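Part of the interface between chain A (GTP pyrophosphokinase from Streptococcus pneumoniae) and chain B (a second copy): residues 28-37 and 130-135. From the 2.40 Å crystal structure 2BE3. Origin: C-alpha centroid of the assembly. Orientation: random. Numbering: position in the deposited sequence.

Chain A, residues 28-37: GIRKQYRKQN
Chain B, residues 130-135: VDTING

One residue of chain B, I133(B), supplies most of the surface that its stretch buries here. I133(B) loses 121 Å² to the chain A stretch, out of 315 Å² for both sides together. It sits at the second position of a type I turn from T132(B) to G135(B), with phi/psi of -68/-14. N134(B) follows at -103/20. T132(B) N donates to G135(B) O at 3.2 Å, and G135(B) N donates back to T132(B) O at 3.0 Å. T132(B), with chi1 p, ties the turn further: its OG1 donates to G135(B) O at 2.6 Å and accepts from N134(B) N at 3.0 Å. G135(B) has phi/psi of 95/168, where a CB would jam against the carbonyl O of N134(B).

Chain A presents the last part of a helix, residues 28-35; it begins before G28(A). Q36(A) leaves helical geometry at -92/20. The closest CA atoms across the contact are those of I29(A) and I133(B), 6.4 Å apart.

I133(B) points toward the helix with chi1 p and chi2 t. Its CG2 lies 3.7 Å from I29(A) CG2 and 3.8 Å from Y33(A) CE1. Its CD1 is over a face of the Y33(A) ring, 4.1 Å from the centroid and 11° off the normal, a CH-pi contact. I29(A) is m, t; Y33(A) has chi1 m and chi2 103°.

Q32(A) points toward chain B, with chi1 m, chi2 t and chi3 12°. Its OE1 accepts a hydrogen bond from I133(B) N at 3.1 Å; the 136° angle is well off linear. A water donates to Q32(A) OE1 at 2.5 Å and to D131(B) O at 3.3 Å, bridging the chains.

Q36(A) is m, t, with chi3 47°. Its NE2 lies 3.3 Å from I133(B) CD1 and 3.4 Å from N134(B) OD1.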

# COMPACT_ATOMS: atom_id res chain seq x y z
N GLY A 28 -4.96 -1.16 -8.02
CA GLY A 28 -6.21 -0.58 -7.54
C GLY A 28 -6.77 0.36 -8.59
O GLY A 28 -7.98 0.52 -8.71
N ILE A 29 -5.90 0.94 -9.40
CA ILE A 29 -6.36 1.70 -10.57
C ILE A 29 -7.22 0.85 -11.49
O ILE A 29 -8.35 1.21 -11.77
CB ILE A 29 -5.18 2.31 -11.37
CG1 ILE A 29 -4.45 3.38 -10.52
CG2 ILE A 29 -5.65 2.84 -12.76
CD1 ILE A 29 -2.99 3.58 -10.99
N ARG A 30 -6.69 -0.30 -11.91
CA ARG A 30 -7.40 -1.26 -12.71
C ARG A 30 -8.73 -1.62 -12.07
O ARG A 30 -9.78 -1.61 -12.73
CB ARG A 30 -6.52 -2.51 -12.90
CG ARG A 30 -7.18 -3.64 -13.65
CD ARG A 30 -6.27 -4.86 -13.75
NE ARG A 30 -6.11 -5.45 -12.43
CZ ARG A 30 -5.06 -6.16 -12.02
NH1 ARG A 30 -4.03 -6.39 -12.85
NH2 ARG A 30 -5.04 -6.61 -10.78
N LYS A 31 -8.68 -1.94 -10.78
CA LYS A 31 -9.86 -2.29 -10.01
C LYS A 31 -10.89 -1.14 -9.98
O LYS A 31 -12.09 -1.39 -10.03
CB LYS A 31 -9.43 -2.70 -8.59
CG LYS A 31 -10.54 -3.11 -7.62
CD LYS A 31 -10.87 -4.63 -7.70
CE LYS A 31 -12.09 -4.90 -8.63
NZ LYS A 31 -12.20 -6.35 -9.08
N GLN A 32 -10.42 0.11 -9.92
CA GLN A 32 -11.31 1.29 -9.88
C GLN A 32 -12.10 1.50 -11.15
O GLN A 32 -13.31 1.70 -11.10
CB GLN A 32 -10.55 2.56 -9.53
CG GLN A 32 -10.45 2.77 -8.03
CD GLN A 32 -9.34 3.73 -7.61
OE1 GLN A 32 -8.76 4.45 -8.42
NE2 GLN A 32 -9.05 3.73 -6.32
N TYR A 33 -11.41 1.46 -12.28
CA TYR A 33 -12.06 1.41 -13.59
C TYR A 33 -13.16 0.34 -13.66
O TYR A 33 -14.27 0.62 -14.04
CB TYR A 33 -11.01 1.09 -14.64
CG TYR A 33 -10.27 2.27 -15.20
CD1 TYR A 33 -8.98 2.54 -14.78
CD2 TYR A 33 -10.85 3.09 -16.19
CE1 TYR A 33 -8.26 3.63 -15.30
CE2 TYR A 33 -10.14 4.20 -16.71
CZ TYR A 33 -8.83 4.46 -16.26
OH TYR A 33 -8.09 5.52 -16.77
N ARG A 34 -12.83 -0.88 -13.27
CA ARG A 34 -13.76 -1.98 -13.38
C ARG A 34 -14.97 -1.83 -12.45
O ARG A 34 -16.10 -2.20 -12.81
CB ARG A 34 -13.02 -3.31 -13.18
CG ARG A 34 -12.02 -3.62 -14.30
CD ARG A 34 -11.27 -4.91 -14.02
NE ARG A 34 -10.34 -5.24 -15.09
CZ ARG A 34 -9.45 -6.24 -15.04
NH1 ARG A 34 -9.37 -7.01 -13.95
NH2 ARG A 34 -8.62 -6.47 -16.08
N LYS A 35 -14.73 -1.25 -11.27
CA LYS A 35 -15.78 -0.99 -10.29
C LYS A 35 -16.75 0.05 -10.80
O LYS A 35 -17.91 0.05 -10.43
CB LYS A 35 -15.17 -0.50 -8.98
CG LYS A 35 -15.95 -0.94 -7.74
CD LYS A 35 -15.09 -0.72 -6.48
CE LYS A 35 -13.66 -1.27 -6.66
NZ LYS A 35 -12.56 -0.37 -6.14
N GLN A 36 -16.27 0.95 -11.65
CA GLN A 36 -17.10 1.96 -12.27
C GLN A 36 -17.65 1.50 -13.61
O GLN A 36 -18.03 2.32 -14.42
CB GLN A 36 -16.29 3.20 -12.50
CG GLN A 36 -16.06 3.99 -11.26
CD GLN A 36 -15.15 5.15 -11.53
OE1 GLN A 36 -15.34 5.88 -12.51
NE2 GLN A 36 -14.14 5.32 -10.69
N ASN A 37 -17.65 0.18 -13.81
CA ASN A 37 -18.07 -0.46 -15.05
C ASN A 37 -17.36 0.03 -16.33
O ASN A 37 -17.94 0.05 -17.41
CB ASN A 37 -19.58 -0.38 -15.17
CG ASN A 37 -20.28 -1.05 -14.00
OD1 ASN A 37 -20.31 -2.29 -13.91
ND2 ASN A 37 -20.82 -0.24 -13.07
N VAL B 130 -6.51 9.52 -0.30
CA VAL B 130 -6.60 8.30 -1.08
C VAL B 130 -6.46 8.78 -2.54
O VAL B 130 -7.04 9.80 -2.92
CB VAL B 130 -7.95 7.64 -0.72
CG1 VAL B 130 -8.89 7.54 -1.87
CG2 VAL B 130 -7.78 6.34 0.10
N ASP B 131 -5.67 8.10 -3.36
CA ASP B 131 -5.61 8.47 -4.77
C ASP B 131 -6.60 7.65 -5.56
O ASP B 131 -6.65 6.43 -5.42
CB ASP B 131 -4.18 8.37 -5.33
CG ASP B 131 -3.31 9.56 -4.92
OD1 ASP B 131 -3.46 10.67 -5.49
OD2 ASP B 131 -2.48 9.40 -4.00
N THR B 132 -7.43 8.32 -6.34
CA THR B 132 -8.36 7.61 -7.20
C THR B 132 -8.15 8.07 -8.63
O THR B 132 -7.44 9.07 -8.89
CB THR B 132 -9.85 7.82 -6.80
OG1 THR B 132 -10.30 9.08 -7.29
CG2 THR B 132 -10.05 7.73 -5.28
N ILE B 133 -8.74 7.33 -9.56
CA ILE B 133 -8.65 7.68 -10.98
C ILE B 133 -9.41 8.98 -11.23
O ILE B 133 -9.27 9.60 -12.28
CB ILE B 133 -9.19 6.53 -11.89
CG1 ILE B 133 -10.60 6.06 -11.44
CG2 ILE B 133 -8.20 5.35 -11.92
CD1 ILE B 133 -11.29 5.13 -12.44
N ASN B 134 -10.22 9.38 -10.25
CA ASN B 134 -10.96 10.65 -10.31
C ASN B 134 -10.33 11.73 -9.44
O ASN B 134 -10.99 12.68 -9.07
CB ASN B 134 -12.42 10.45 -9.89
CG ASN B 134 -13.18 9.56 -10.87
OD1 ASN B 134 -14.02 8.74 -10.46
ND2 ASN B 134 -12.90 9.72 -12.16
N GLY B 135 -9.06 11.55 -9.10
CA GLY B 135 -8.38 12.46 -8.20
C GLY B 135 -8.35 12.04 -6.74
O GLY B 135 -9.04 11.12 -6.30
O HOH W 1 -6.26 4.77 -8.25